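Local coordinates for protein soluble epoxide hydrolase (Bacillus megaterium, PDB 4INZ) that belongs to the alpha/beta hydrolase fold as a soluble epoxide hydrolase, with helices flanking a mixed central beta-sheet and a largely helical insertion, at residues Asn138-Tyr143 and Lys234-Leu239; Pro142-Arg147 and Pro261-Gly266; His113-Gly118 and Ser218-Leu223; Val91-Ile96 and Trp121-Arg126. The protein carries 1 engineered substitution. All blocks are in the same frame, centred on the assembly; numbering follows the deposited sequence.

Contact 1 (Asn138-Tyr143 and Lys234-Leu239); sequences NGPHPY and KSLFPL
Lys234-Leu239 leads back from the helical insertion of the alpha/beta hydrolase fold, probably the cap of such enzymes, and runs past the start region of helix 142-151. Lys234 meets this region mainly through its backbone: Lys234 O lies obliquely to the Tyr143 ring, 3.1 Å from Tyr143 CD2, and one water donates to both Lys234 O and Tyr143 O. Ser235 lays its CB over one face of that ring, a CH-pi contact displaced toward the rim. Ser235 OG, in the crowded position between backbone N and carbonyl carbon (chi1 55°), donates to Phe237 O from above the carbonyl plane at 2.7 Å. Leu236 N donates to an in-plane lone pair of Pro142 O at 2.8 Å (N-H...O 148°), joining the backbones, while the Leu236 side chain crosses that of Pro140 obliquely, CD2 touching Pro140 CG. Leu239 CD1 touches Pro142 CB at 3.7 Å and Tyr143 CE1 at 3.8 Å. The Tyr143 hydroxyl reaches past it to Glu241 O, with Leu239 CB 3.5 Å from Tyr143 OH.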
loop_
_atom_site.group_PDB
_atom_site.type_symbol
_atom_site.label_atom_id
_atom_site.label_comp_id
_atom_site.label_asym_id
_atom_site.label_seq_id
_atom_site.Cartn_x
_atom_site.Cartn_y
_atom_site.Cartn_z
ATOM N N ASN A 138 -6.678 -0.114 4.231
ATOM C CA ASN A 138 -6.609 1.331 4.465
ATOM C C ASN A 138 -5.664 2.038 3.502
ATOM O O ASN A 138 -4.504 1.660 3.387
ATOM C CB ASN A 138 -6.176 1.620 5.903
ATOM C CG ASN A 138 -7.215 1.209 6.904
ATOM O OD1 ASN A 138 -7.737 2.039 7.657
ATOM N ND2 ASN A 138 -7.552 -0.072 6.903
ATOM N N GLY A 139 -6.161 3.069 2.830
ATOM C CA GLY A 139 -5.381 3.808 1.849
ATOM C C GLY A 139 -6.336 4.561 0.944
ATOM O O GLY A 139 -7.546 4.395 1.053
ATOM N N PRO A 140 -5.801 5.386 0.039
ATOM C CA PRO A 140 -6.684 6.283 -0.715
ATOM C C PRO A 140 -7.281 5.675 -1.989
ATOM O O PRO A 140 -6.547 5.193 -2.855
ATOM C CB PRO A 140 -5.758 7.445 -1.070
ATOM C CG PRO A 140 -4.403 6.778 -1.238
ATOM C CD PRO A 140 -4.375 5.661 -0.205
ATOM N N HIS A 141 -8.609 5.704 -2.096
ATOM C CA HIS A 141 -9.260 5.480 -3.381
ATOM C C HIS A 141 -9.044 6.745 -4.206
ATOM O O HIS A 141 -9.177 7.847 -3.686
ATOM C CB HIS A 141 -10.762 5.222 -3.203
ATOM C CG HIS A 141 -11.500 5.072 -4.497
ATOM N ND1 HIS A 141 -12.149 6.122 -5.113
ATOM C CD2 HIS A 141 -11.677 3.997 -5.301
ATOM C CE1 HIS A 141 -12.699 5.698 -6.237
ATOM N NE2 HIS A 141 -12.424 4.412 -6.377
ATOM N N PRO A 142 -8.686 6.596 -5.489
ATOM C CA PRO A 142 -8.312 7.770 -6.291
ATOM C C PRO A 142 -9.312 8.924 -6.234
ATOM O O PRO A 142 -8.898 10.085 -6.216
ATOM C CB PRO A 142 -8.227 7.200 -7.706
ATOM C CG PRO A 142 -7.781 5.787 -7.487
ATOM C CD PRO A 142 -8.510 5.342 -6.237
ATOM N N TYR A 143 -10.603 8.621 -6.201
ATOM C CA TYR A 143 -11.607 9.681 -6.296
ATOM C C TYR A 143 -12.136 10.139 -4.943
ATOM O O TYR A 143 -12.205 11.341 -4.680
ATOM C CB TYR A 143 -12.760 9.271 -7.220
ATOM C CG TYR A 143 -12.365 9.208 -8.679
ATOM C CD1 TYR A 143 -11.880 8.030 -9.236
ATOM C CD2 TYR A 143 -12.459 10.333 -9.497
ATOM C CE1 TYR A 143 -11.508 7.967 -10.565
ATOM C CE2 TYR A 143 -12.093 10.280 -10.828
ATOM C CZ TYR A 143 -11.618 9.097 -11.359
ATOM O OH TYR A 143 -11.254 9.039 -12.685
ATOM N N LYS A 234 -10.059 15.608 -9.879
ATOM C CA LYS A 234 -11.032 14.574 -9.535
ATOM C C LYS A 234 -10.384 13.328 -8.929
ATOM O O LYS A 234 -10.992 12.643 -8.103
ATOM C CB LYS A 234 -11.865 14.177 -10.758
ATOM C CG LYS A 234 -12.860 15.240 -11.221
ATOM C CD LYS A 234 -12.454 15.822 -12.570
ATOM C CE LYS A 234 -13.514 16.784 -13.119
ATOM N NZ LYS A 234 -14.799 16.094 -13.459
ATOM N N SER A 235 -9.157 13.023 -9.339
ATOM C CA SER A 235 -8.485 11.835 -8.823
ATOM C C SER A 235 -7.073 12.133 -8.321
ATOM O O SER A 235 -6.407 13.041 -8.815
ATOM C CB SER A 235 -8.477 10.714 -9.867
ATOM O OG SER A 235 -7.912 11.147 -11.090
ATOM N N LEU A 236 -6.632 11.367 -7.328
ATOM C CA LEU A 236 -5.324 11.577 -6.711
ATOM C C LEU A 236 -4.196 11.543 -7.746
ATOM O O LEU A 236 -3.269 12.358 -7.706
ATOM C CB LEU A 236 -5.090 10.531 -5.621
ATOM C CG LEU A 236 -3.747 10.552 -4.891
ATOM C CD1 LEU A 236 -3.513 11.899 -4.221
ATOM C CD2 LEU A 236 -3.689 9.421 -3.868
ATOM N N PHE A 237 -4.293 10.589 -8.668
ATOM C CA PHE A 237 -3.411 10.500 -9.824
ATOM C C PHE A 237 -4.280 10.486 -11.083
ATOM O O PHE A 237 -5.423 10.030 -11.040
ATOM C CB PHE A 237 -2.555 9.235 -9.739
ATOM C CG PHE A 237 -1.782 9.116 -8.452
ATOM C CD1 PHE A 237 -0.736 9.980 -8.178
ATOM C CD2 PHE A 237 -2.106 8.143 -7.516
ATOM C CE1 PHE A 237 -0.025 9.880 -6.989
ATOM C CE2 PHE A 237 -1.393 8.032 -6.325
ATOM C CZ PHE A 237 -0.354 8.899 -6.062
ATOM N N PRO A 238 -3.755 11.004 -12.204
ATOM C CA PRO A 238 -4.581 11.161 -13.408
ATOM C C PRO A 238 -5.216 9.858 -13.882
ATOM O O PRO A 238 -4.532 8.841 -14.004
ATOM C CB PRO A 238 -3.581 11.677 -14.450
ATOM C CG PRO A 238 -2.558 12.394 -13.647
ATOM C CD PRO A 238 -2.407 11.562 -12.388
ATOM N N LEU A 239 -6.519 9.904 -14.144
ATOM C CA LEU A 239 -7.251 8.749 -14.640
ATOM C C LEU A 239 -8.236 9.150 -15.730
ATOM O O LEU A 239 -8.853 10.212 -15.671
ATOM C CB LEU A 239 -8.009 8.056 -13.504
ATOM C CG LEU A 239 -7.150 7.287 -12.499
ATOM C CD1 LEU A 239 -8.003 6.678 -11.392
ATOM C CD2 LEU A 239 -6.356 6.204 -13.210
HETATM O O HOH W 1 -13.037 13.407 -6.508
#

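Contact 2 (Pro142-Arg147 and Pro261-Gly266); sequences PYTFMR and PENLDG
Direct hydrogen bonds to backbone carbonyls carry most of this contact. Thr144 OG1, held in the crowded position between backbone N and carbonyl carbon (chi1 65°), donates to an in-plane lone pair of Asn263 O at 2.7 Å. Arg147 extends with CG anti to its backbone N and bends at chi3 (60°), which brings the guanidinium end-on to a single oxygen. NH1 and NH2 of Arg147 both donate to Asp265 O at 2.9 Å, and that oxygen lies near the guanidinium plane. The NH2 bond uses a carbonyl lone pair, whereas NH1 approaches from above the carbonyl plane. Thr144 CB sits under one face of the Arg147 guanidinium, 3.6 Å from its plane.

The elements so joined are helix 142-151 of the alpha/beta hydrolase fold and a 3-10 turn, 261-264, in the connection between sheet strands 248-253 and 274-279; Leu264 packs on both strands.

A second, indirect polar link runs through one water, which donates to Thr144 OG1 at 2.7 Å and to Asn263 OD1 at 2.8 Å. The Thr144 hydroxyl is therefore gripped twice, as donor and as acceptor, while Asn263 ND2 is held by Met260 O.

An amide oxygen also meets a ring edge: Phe145 lies alongside the Asn263 amide, the planes 20° apart, with Asn263 OD1 3.5 Å from Phe145 CD1.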
loop_
_atom_site.group_PDB
_atom_site.type_symbol
_atom_site.label_atom_id
_atom_site.label_comp_id
_atom_site.label_asym_id
_atom_site.label_seq_id
_atom_site.Cartn_x
_atom_site.Cartn_y
_atom_site.Cartn_z
ATOM N N PRO A 142 -8.686 6.596 -5.489
ATOM C CA PRO A 142 -8.312 7.770 -6.291
ATOM C C PRO A 142 -9.312 8.924 -6.234
ATOM O O PRO A 142 -8.898 10.085 -6.216
ATOM C CB PRO A 142 -8.227 7.200 -7.706
ATOM C CG PRO A 142 -7.781 5.787 -7.487
ATOM C CD PRO A 142 -8.510 5.342 -6.237
ATOM N N TYR A 143 -10.603 8.621 -6.201
ATOM C CA TYR A 143 -11.607 9.681 -6.296
ATOM C C TYR A 143 -12.136 10.139 -4.943
ATOM O O TYR A 143 -12.205 11.341 -4.680
ATOM C CB TYR A 143 -12.760 9.271 -7.220
ATOM C CG TYR A 143 -12.365 9.208 -8.679
ATOM C CD1 TYR A 143 -11.880 8.030 -9.236
ATOM C CD2 TYR A 143 -12.459 10.333 -9.497
ATOM C CE1 TYR A 143 -11.508 7.967 -10.565
ATOM C CE2 TYR A 143 -12.093 10.280 -10.828
ATOM C CZ TYR A 143 -11.618 9.097 -11.359
ATOM O OH TYR A 143 -11.254 9.039 -12.685
ATOM N N THR A 144 -12.512 9.198 -4.081
ATOM C CA THR A 144 -13.048 9.590 -2.787
ATOM C C THR A 144 -12.005 10.305 -1.933
ATOM O O THR A 144 -12.351 11.165 -1.127
ATOM C CB THR A 144 -13.676 8.408 -2.002
ATOM O OG1 THR A 144 -12.664 7.451 -1.654
ATOM C CG2 THR A 144 -14.780 7.736 -2.822
ATOM N N PHE A 145 -10.728 9.965 -2.109
ATOM C CA PHE A 145 -9.696 10.610 -1.304
ATOM C C PHE A 145 -9.598 12.103 -1.588
ATOM O O PHE A 145 -9.464 12.913 -0.668
ATOM C CB PHE A 145 -8.323 9.965 -1.496
ATOM C CG PHE A 145 -7.266 10.554 -0.610
ATOM C CD1 PHE A 145 -7.375 10.459 0.772
ATOM C CD2 PHE A 145 -6.167 11.205 -1.147
ATOM C CE1 PHE A 145 -6.405 10.995 1.598
ATOM C CE2 PHE A 145 -5.194 11.743 -0.322
ATOM C CZ PHE A 145 -5.318 11.642 1.050
ATOM N N MET A 146 -9.648 12.471 -2.863
ATOM C CA MET A 146 -9.631 13.885 -3.225
ATOM C C MET A 146 -10.877 14.587 -2.683
ATOM O O MET A 146 -10.807 15.718 -2.208
ATOM C CB MET A 146 -9.530 14.055 -4.738
ATOM C CG MET A 146 -8.241 13.503 -5.315
ATOM S SD MET A 146 -6.750 14.298 -4.663
ATOM C CE MET A 146 -6.854 15.918 -5.449
ATOM N N ARG A 147 -12.014 13.904 -2.744
ATOM C CA ARG A 147 -13.243 14.455 -2.188
ATOM C C ARG A 147 -13.074 14.796 -0.702
ATOM O O ARG A 147 -13.489 15.857 -0.245
ATOM C CB ARG A 147 -14.393 13.468 -2.375
ATOM C CG ARG A 147 -15.760 13.991 -1.953
ATOM C CD ARG A 147 -16.760 12.853 -1.904
ATOM N NE ARG A 147 -16.349 11.833 -0.944
ATOM C CZ ARG A 147 -16.791 10.579 -0.939
ATOM N NH1 ARG A 147 -17.660 10.173 -1.858
ATOM N NH2 ARG A 147 -16.354 9.724 -0.019
ATOM N N PRO A 261 -12.965 7.404 8.069
ATOM C CA PRO A 261 -13.963 6.454 7.573
ATOM C C PRO A 261 -14.722 6.963 6.348
ATOM O O PRO A 261 -15.170 6.146 5.542
ATOM C CB PRO A 261 -14.927 6.307 8.761
ATOM C CG PRO A 261 -14.115 6.655 9.950
ATOM C CD PRO A 261 -13.161 7.718 9.496
ATOM N N GLU A 262 -14.870 8.282 6.211
ATOM C CA GLU A 262 -15.658 8.847 5.111
ATOM C C GLU A 262 -15.062 8.568 3.728
ATOM O O GLU A 262 -15.724 8.773 2.711
ATOM C CB GLU A 262 -15.879 10.351 5.298
ATOM C CG GLU A 262 -16.810 10.711 6.449
ATOM C CD GLU A 262 -16.124 10.650 7.800
ATOM O OE1 GLU A 262 -14.876 10.602 7.838
ATOM O OE2 GLU A 262 -16.834 10.643 8.827
ATOM N N ASN A 263 -13.815 8.102 3.689
ATOM C CA ASN A 263 -13.209 7.707 2.424
ATOM C C ASN A 263 -14.030 6.624 1.742
ATOM O O ASN A 263 -13.947 6.440 0.531
ATOM C CB ASN A 263 -11.768 7.228 2.639
ATOM C CG ASN A 263 -10.806 8.374 2.817
ATOM O OD1 ASN A 263 -10.360 8.970 1.843
ATOM N ND2 ASN A 263 -10.491 8.703 4.065
ATOM N N LEU A 264 -14.837 5.916 2.530
ATOM C CA LEU A 264 -15.616 4.801 2.009
ATOM C C LEU A 264 -17.023 5.203 1.588
ATOM O O LEU A 264 -17.717 4.429 0.927
ATOM C CB LEU A 264 -15.700 3.689 3.050
ATOM C CG LEU A 264 -14.322 3.140 3.423
ATOM C CD1 LEU A 264 -14.485 1.950 4.341
ATOM C CD2 LEU A 264 -13.577 2.752 2.159
ATOM N N ASP A 265 -17.440 6.405 1.974
ATOM C CA ASP A 265 -18.766 6.899 1.617
ATOM C C ASP A 265 -18.948 6.958 0.101
ATOM O O ASP A 265 -18.159 7.594 -0.606
ATOM C CB ASP A 265 -19.013 8.289 2.211
ATOM C CG ASP A 265 -19.069 8.285 3.731
ATOM O OD1 ASP A 265 -19.187 7.195 4.328
ATOM O OD2 ASP A 265 -19.008 9.383 4.327
ATOM N N GLY A 266 -19.989 6.294 -0.392
ATOM C CA GLY A 266 -20.345 6.354 -1.796
ATOM C C GLY A 266 -19.298 5.779 -2.734
ATOM O O GLY A 266 -19.293 6.075 -3.929
HETATM O O HOH W 2 -10.265 7.260 -0.340
#

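Contact 3 (His113-Gly118 and Ser218-Leu223); sequences HDWGAG and SYYRNL
An aromatic cluster of Trp115, Tyr219 and Tyr220 joins the start of helix 115-126 to the end of helix 213-220, part of the helical insertion. With its first torsion well off the staggered positions (chi1 -108°), Trp115 pushes an edge at the face of Tyr220: Trp115 NE1 lies 3.2 Å above the Tyr220 plane, over the ring centre, and the planes stand at 87°. One indole face is covered by Tyr219, whose CB approaches Trp115 CE2 to 3.5 Å while its ring turns an edge toward the six-membered ring. Tyr219 O lies 3.3 Å from Trp115 CZ2, and Leu223 CD2 meets Trp115 CH2 tip to tip at 3.7 Å.

Trp115 begins the helix of a sharp strand-turn-helix, consistent with the nucleophile elbow of the alpha/beta hydrolase fold. Asp114 occupies the turn with a positive phi (59°). Asp114 OD2 accepts a hydrogen bond from Phe47 N and a weak one, 2.7 Å, from Trp115 N. A water 3.1 Å from Asp114 OD1 probably donates to it; the same water lies near the plane of the Tyr220 ring, at its edge, and is hydrogen-bonded to Tyr220 OH at 2.5 Å. A bound di(hydroxyethyl)ether lies beside the Tyr220 side chain.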
loop_
_atom_site.group_PDB
_atom_site.type_symbol
_atom_site.label_atom_id
_atom_site.label_comp_id
_atom_site.label_asym_id
_atom_site.label_seq_id
_atom_site.Cartn_x
_atom_site.Cartn_y
_atom_site.Cartn_z
ATOM N N HIS A 113 -2.246 -1.805 0.192
ATOM C CA HIS A 113 -2.334 -1.077 1.459
ATOM C C HIS A 113 -1.542 0.232 1.357
ATOM O O HIS A 113 -0.433 0.244 0.823
ATOM C CB HIS A 113 -1.757 -1.965 2.574
ATOM C CG HIS A 113 -1.647 -1.308 3.913
ATOM N ND1 HIS A 113 -2.731 -0.768 4.583
ATOM C CD2 HIS A 113 -0.584 -1.160 4.739
ATOM C CE1 HIS A 113 -2.331 -0.295 5.750
ATOM N NE2 HIS A 113 -1.031 -0.516 5.867
ATOM N N ASP A 114 -2.129 1.328 1.837
ATOM C CA ASP A 114 -1.419 2.605 2.005
ATOM C C ASP A 114 -0.861 3.095 0.656
ATOM O O ASP A 114 -1.621 3.193 -0.311
ATOM C CB ASP A 114 -0.338 2.464 3.096
ATOM C CG ASP A 114 0.253 3.797 3.532
ATOM O OD1 ASP A 114 -0.349 4.472 4.405
ATOM O OD2 ASP A 114 1.328 4.163 3.017
ATOM N N TRP A 115 0.439 3.387 0.561
ATOM C CA TRP A 115 1.007 3.772 -0.737
ATOM C C TRP A 115 0.762 2.684 -1.780
ATOM O O TRP A 115 0.538 2.975 -2.956
ATOM C CB TRP A 115 2.513 4.097 -0.649
ATOM C CG TRP A 115 2.798 5.568 -0.777
ATOM C CD1 TRP A 115 3.182 6.422 0.219
ATOM C CD2 TRP A 115 2.689 6.362 -1.964
ATOM N NE1 TRP A 115 3.327 7.697 -0.277
ATOM C CE2 TRP A 115 3.027 7.688 -1.614
ATOM C CE3 TRP A 115 2.343 6.080 -3.290
ATOM C CZ2 TRP A 115 3.022 8.730 -2.543
ATOM C CZ3 TRP A 115 2.345 7.119 -4.214
ATOM C CH2 TRP A 115 2.680 8.426 -3.834
ATOM N N GLY A 116 0.811 1.428 -1.347
ATOM C CA GLY A 116 0.521 0.311 -2.229
ATOM C C GLY A 116 -0.883 0.385 -2.802
ATOM O O GLY A 116 -1.123 -0.048 -3.928
ATOM N N ALA A 117 -1.808 0.931 -2.017
ATOM C CA ALA A 117 -3.187 1.133 -2.464
ATOM C C ALA A 117 -3.307 2.322 -3.423
ATOM O O ALA A 117 -4.014 2.246 -4.423
ATOM C CB ALA A 117 -4.127 1.292 -1.266
ATOM N N GLY A 118 -2.618 3.419 -3.126
ATOM C CA GLY A 118 -2.555 4.529 -4.060
ATOM C C GLY A 118 -2.097 4.041 -5.430
ATOM O O GLY A 118 -2.698 4.360 -6.461
ATOM N N SER A 218 10.461 10.325 -0.963
ATOM C CA SER A 218 10.381 10.818 -2.338
ATOM C C SER A 218 9.009 10.573 -2.970
ATOM O O SER A 218 8.529 11.390 -3.758
ATOM C CB SER A 218 11.494 10.220 -3.207
ATOM O OG SER A 218 12.763 10.705 -2.811
ATOM N N TYR A 219 8.383 9.453 -2.625
ATOM C CA TYR A 219 7.018 9.178 -3.064
ATOM C C TYR A 219 6.112 10.360 -2.748
ATOM O O TYR A 219 5.349 10.818 -3.604
ATOM C CB TYR A 219 6.463 7.961 -2.332
ATOM C CG TYR A 219 6.948 6.612 -2.798
ATOM C CD1 TYR A 219 8.253 6.195 -2.569
ATOM C CD2 TYR A 219 6.077 5.731 -3.429
ATOM C CE1 TYR A 219 8.676 4.948 -2.972
ATOM C CE2 TYR A 219 6.492 4.482 -3.838
ATOM C CZ TYR A 219 7.789 4.095 -3.610
ATOM O OH TYR A 219 8.193 2.852 -4.019
ATOM N N TYR A 220 6.183 10.830 -1.505
ATOM C CA TYR A 220 5.306 11.901 -1.029
ATOM C C TYR A 220 5.607 13.234 -1.701
ATOM O O TYR A 220 4.725 14.091 -1.844
ATOM C CB TYR A 220 5.430 12.072 0.491
ATOM C CG TYR A 220 4.866 10.927 1.301
ATOM C CD1 TYR A 220 3.563 10.966 1.778
ATOM C CD2 TYR A 220 5.641 9.809 1.597
ATOM C CE1 TYR A 220 3.040 9.920 2.521
ATOM C CE2 TYR A 220 5.130 8.760 2.338
ATOM C CZ TYR A 220 3.827 8.818 2.799
ATOM O OH TYR A 220 3.309 7.774 3.535
ATOM N N ARG A 221 6.856 13.410 -2.106
ATOM C CA ARG A 221 7.301 14.697 -2.631
ATOM C C ARG A 221 6.891 14.923 -4.081
ATOM O O ARG A 221 7.194 15.966 -4.664
ATOM C CB ARG A 221 8.812 14.855 -2.423
ATOM C CG ARG A 221 9.133 15.007 -0.949
ATOM C CD ARG A 221 10.594 14.805 -0.595
ATOM N NE ARG A 221 10.780 15.053 0.830
ATOM C CZ ARG A 221 11.942 14.980 1.469
ATOM N NH1 ARG A 221 13.049 14.653 0.814
ATOM N NH2 ARG A 221 11.991 15.232 2.771
ATOM N N ASN A 222 6.196 13.942 -4.649
ATOM C CA ASN A 222 5.599 14.071 -5.973
ATOM C C ASN A 222 4.091 14.268 -5.914
ATOM O O ASN A 222 3.457 14.506 -6.940
ATOM C CB ASN A 222 5.914 12.848 -6.833
ATOM C CG ASN A 222 7.369 12.785 -7.240
ATOM O OD1 ASN A 222 7.989 13.810 -7.517
ATOM N ND2 ASN A 222 7.924 11.582 -7.282
ATOM N N LEU A 223 3.517 14.161 -4.719
ATOM C CA LEU A 223 2.068 14.299 -4.569
ATOM C C LEU A 223 1.581 15.681 -4.991
ATOM O O LEU A 223 2.204 16.697 -4.681
ATOM C CB LEU A 223 1.637 14.004 -3.133
ATOM C CG LEU A 223 1.806 12.553 -2.678
ATOM C CD1 LEU A 223 1.546 12.423 -1.185
ATOM C CD2 LEU A 223 0.870 11.650 -3.469
HETATM O O HOH W 3 0.874 7.299 3.992
#

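Contact 4 (Val91-Ile96 and Trp121-Arg126); sequences VLVEDI and WTFAYR
Helix segments 91-96 and 121-126 cross at -71° with their axes 9.7 Å apart, and the backbones come nearest at Val93 and Phe123, whose CA atoms are 5.7 Å apart. Phe123, with CG anti to its backbone N (chi1 178°), reaches toward helix segment 91-96. Ile96 CG2 stands over the centre of the Phe123 ring, 3.9 Å above the plane and 3° off the normal, a CH-pi contact. Val93 CG1 meets the same ring at its edge, 3.8 Å from Phe123 CD1. In the alpha/beta hydrolase fold helix 89-102 leads into strand 108-112, and helix 115-126 is the beta-alpha-beta crossover from it to the parallel neighbour 131-137, so two successive helices pack together here; Phe123 also touches Val131. The other branch of Val93 goes to Thr122, CG2 to CG2 at 3.9 Å, the side chains crossing at about a right angle, while Thr122 OG1 is engaged by Gly118 O. Thr122 CG2 also lies under the Arg126 guanidinium, which salt-bridges Asp90 and bonds Pro238 O.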
loop_
_atom_site.group_PDB
_atom_site.type_symbol
_atom_site.label_atom_id
_atom_site.label_comp_id
_atom_site.label_asym_id
_atom_site.label_seq_id
_atom_site.Cartn_x
_atom_site.Cartn_y
_atom_site.Cartn_z
ATOM N N VAL A 91 5.858 5.714 -13.083
ATOM C CA VAL A 91 6.971 4.787 -12.917
ATOM C C VAL A 91 6.552 3.621 -12.033
ATOM O O VAL A 91 6.785 2.458 -12.365
ATOM C CB VAL A 91 8.199 5.478 -12.302
ATOM C CG1 VAL A 91 9.335 4.474 -12.130
ATOM C CG2 VAL A 91 8.637 6.640 -13.185
ATOM N N LEU A 92 5.922 3.947 -10.909
ATOM C CA LEU A 92 5.460 2.941 -9.961
ATOM C C LEU A 92 4.439 1.996 -10.591
ATOM O O LEU A 92 4.463 0.793 -10.346
ATOM C CB LEU A 92 4.851 3.628 -8.738
ATOM C CG LEU A 92 5.827 4.540 -7.986
ATOM C CD1 LEU A 92 5.089 5.458 -7.031
ATOM C CD2 LEU A 92 6.880 3.721 -7.245
ATOM N N VAL A 93 3.540 2.550 -11.399
ATOM C CA VAL A 93 2.530 1.749 -12.082
ATOM C C VAL A 93 3.166 0.785 -13.083
ATOM O O VAL A 93 2.737 -0.362 -13.213
ATOM C CB VAL A 93 1.469 2.640 -12.785
ATOM C CG1 VAL A 93 0.647 1.828 -13.791
ATOM C CG2 VAL A 93 0.555 3.303 -11.759
ATOM N N GLU A 94 4.198 1.249 -13.784
ATOM C CA GLU A 94 4.908 0.396 -14.735
ATOM C C GLU A 94 5.672 -0.714 -14.013
ATOM O O GLU A 94 5.778 -1.834 -14.521
ATOM C CB GLU A 94 5.845 1.218 -15.625
ATOM C CG GLU A 94 6.701 0.379 -16.568
ATOM C CD GLU A 94 5.923 -0.206 -17.746
ATOM O OE1 GLU A 94 4.696 0.003 -17.838
ATOM O OE2 GLU A 94 6.554 -0.879 -18.591
ATOM N N ASP A 95 6.200 -0.413 -12.829
ATOM C CA ASP A 95 6.829 -1.447 -12.015
ATOM C C ASP A 95 5.859 -2.605 -11.861
ATOM O O ASP A 95 6.217 -3.762 -12.074
ATOM C CB ASP A 95 7.195 -0.932 -10.617
ATOM C CG ASP A 95 8.475 -0.119 -10.601
ATOM O OD1 ASP A 95 9.151 -0.033 -11.650
ATOM O OD2 ASP A 95 8.807 0.425 -9.524
ATOM N N ILE A 96 4.625 -2.283 -11.481
ATOM C CA ILE A 96 3.643 -3.309 -11.176
ATOM C C ILE A 96 3.288 -4.096 -12.427
ATOM O O ILE A 96 3.169 -5.318 -12.384
ATOM C CB ILE A 96 2.371 -2.716 -10.533
ATOM C CG1 ILE A 96 2.739 -1.911 -9.282
ATOM C CG2 ILE A 96 1.378 -3.826 -10.186
ATOM C CD1 ILE A 96 3.583 -2.679 -8.262
ATOM N N TRP A 121 -4.764 0.973 -6.812
ATOM C CA TRP A 121 -6.025 1.477 -7.353
ATOM C C TRP A 121 -5.759 2.060 -8.733
ATOM O O TRP A 121 -6.475 1.773 -9.698
ATOM C CB TRP A 121 -6.619 2.576 -6.462
ATOM C CG TRP A 121 -7.432 2.116 -5.250
ATOM C CD1 TRP A 121 -7.082 2.246 -3.935
ATOM C CD2 TRP A 121 -8.739 1.516 -5.256
ATOM N NE1 TRP A 121 -8.075 1.741 -3.124
ATOM C CE2 TRP A 121 -9.103 1.288 -3.911
ATOM C CE3 TRP A 121 -9.629 1.135 -6.267
ATOM C CZ2 TRP A 121 -10.320 0.706 -3.551
ATOM C CZ3 TRP A 121 -10.838 0.555 -5.910
ATOM C CH2 TRP A 121 -11.173 0.350 -4.563
ATOM N N THR A 122 -4.720 2.885 -8.819
ATOM C CA THR A 122 -4.364 3.528 -10.080
ATOM C C THR A 122 -4.060 2.482 -11.155
ATOM O O THR A 122 -4.516 2.594 -12.296
ATOM C CB THR A 122 -3.171 4.485 -9.901
ATOM O OG1 THR A 122 -3.502 5.477 -8.920
ATOM C CG2 THR A 122 -2.827 5.174 -11.214
ATOM N N PHE A 123 -3.306 1.454 -10.779
ATOM C CA PHE A 123 -2.979 0.374 -11.699
ATOM C C PHE A 123 -4.231 -0.371 -12.167
ATOM O O PHE A 123 -4.362 -0.693 -13.350
ATOM C CB PHE A 123 -2.000 -0.614 -11.054
ATOM C CG PHE A 123 -1.667 -1.780 -11.936
ATOM C CD1 PHE A 123 -0.710 -1.654 -12.937
ATOM C CD2 PHE A 123 -2.335 -2.986 -11.796
ATOM C CE1 PHE A 123 -0.411 -2.723 -13.767
ATOM C CE2 PHE A 123 -2.036 -4.059 -12.616
ATOM C CZ PHE A 123 -1.074 -3.926 -13.609
ATOM N N ALA A 124 -5.141 -0.661 -11.239
ATOM C CA ALA A 124 -6.372 -1.374 -11.583
ATOM C C ALA A 124 -7.236 -0.562 -12.547
ATOM O O ALA A 124 -7.853 -1.115 -13.459
ATOM C CB ALA A 124 -7.165 -1.728 -10.321
ATOM N N TYR A 125 -7.283 0.750 -12.340
ATOM C CA TYR A 125 -8.057 1.624 -13.214
ATOM C C TYR A 125 -7.462 1.679 -14.621
ATOM O O TYR A 125 -8.189 1.673 -15.615
ATOM C CB TYR A 125 -8.143 3.038 -12.627
ATOM C CG TYR A 125 -9.364 3.291 -11.768
ATOM C CD1 TYR A 125 -10.542 3.793 -12.324
ATOM C CD2 TYR A 125 -9.342 3.040 -10.399
ATOM C CE1 TYR A 125 -11.661 4.031 -11.542
ATOM C CE2 TYR A 125 -10.456 3.274 -9.610
ATOM C CZ TYR A 125 -11.613 3.771 -10.186
ATOM O OH TYR A 125 -12.722 4.005 -9.401
ATOM N N ARG A 126 -6.137 1.734 -14.702
ATOM C CA ARG A 126 -5.466 1.876 -15.988
ATOM C C ARG A 126 -5.301 0.535 -16.700
ATOM O O ARG A 126 -5.350 0.466 -17.928
ATOM C CB ARG A 126 -4.105 2.552 -15.818
ATOM C CG ARG A 126 -4.172 3.966 -15.271
ATOM C CD ARG A 126 -2.791 4.606 -15.227
ATOM N NE ARG A 126 -2.836 5.977 -14.722
ATOM C CZ ARG A 126 -1.760 6.711 -14.449
ATOM N NH1 ARG A 126 -0.543 6.206 -14.628
ATOM N NH2 ARG A 126 -1.900 7.951 -13.990
#

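All four contacts lie within one alpha/beta hydrolase fold. Contacts 1 and 2 overlap in their first segments, share Pro142 and Tyr143, and have centres about 8 Å apart, so helix 142-151 is held both by the loop returning from the helical insertion and by the connection between the last two strands. Contacts 3 and 4 share helix 115-126, about 12 Å apart between centres: its first turn meets the insertion, its last turns meet helix 89-102. Both segments of contact 4 precede contacts 1 and 2 in the chain, whereas contact 3 crosses all three. Asn138 O near Asp114 N and Pro238 O near Arg126 NH2 join contact 1 to contacts 3 and 4, linking sheet, flanking helices and insertion.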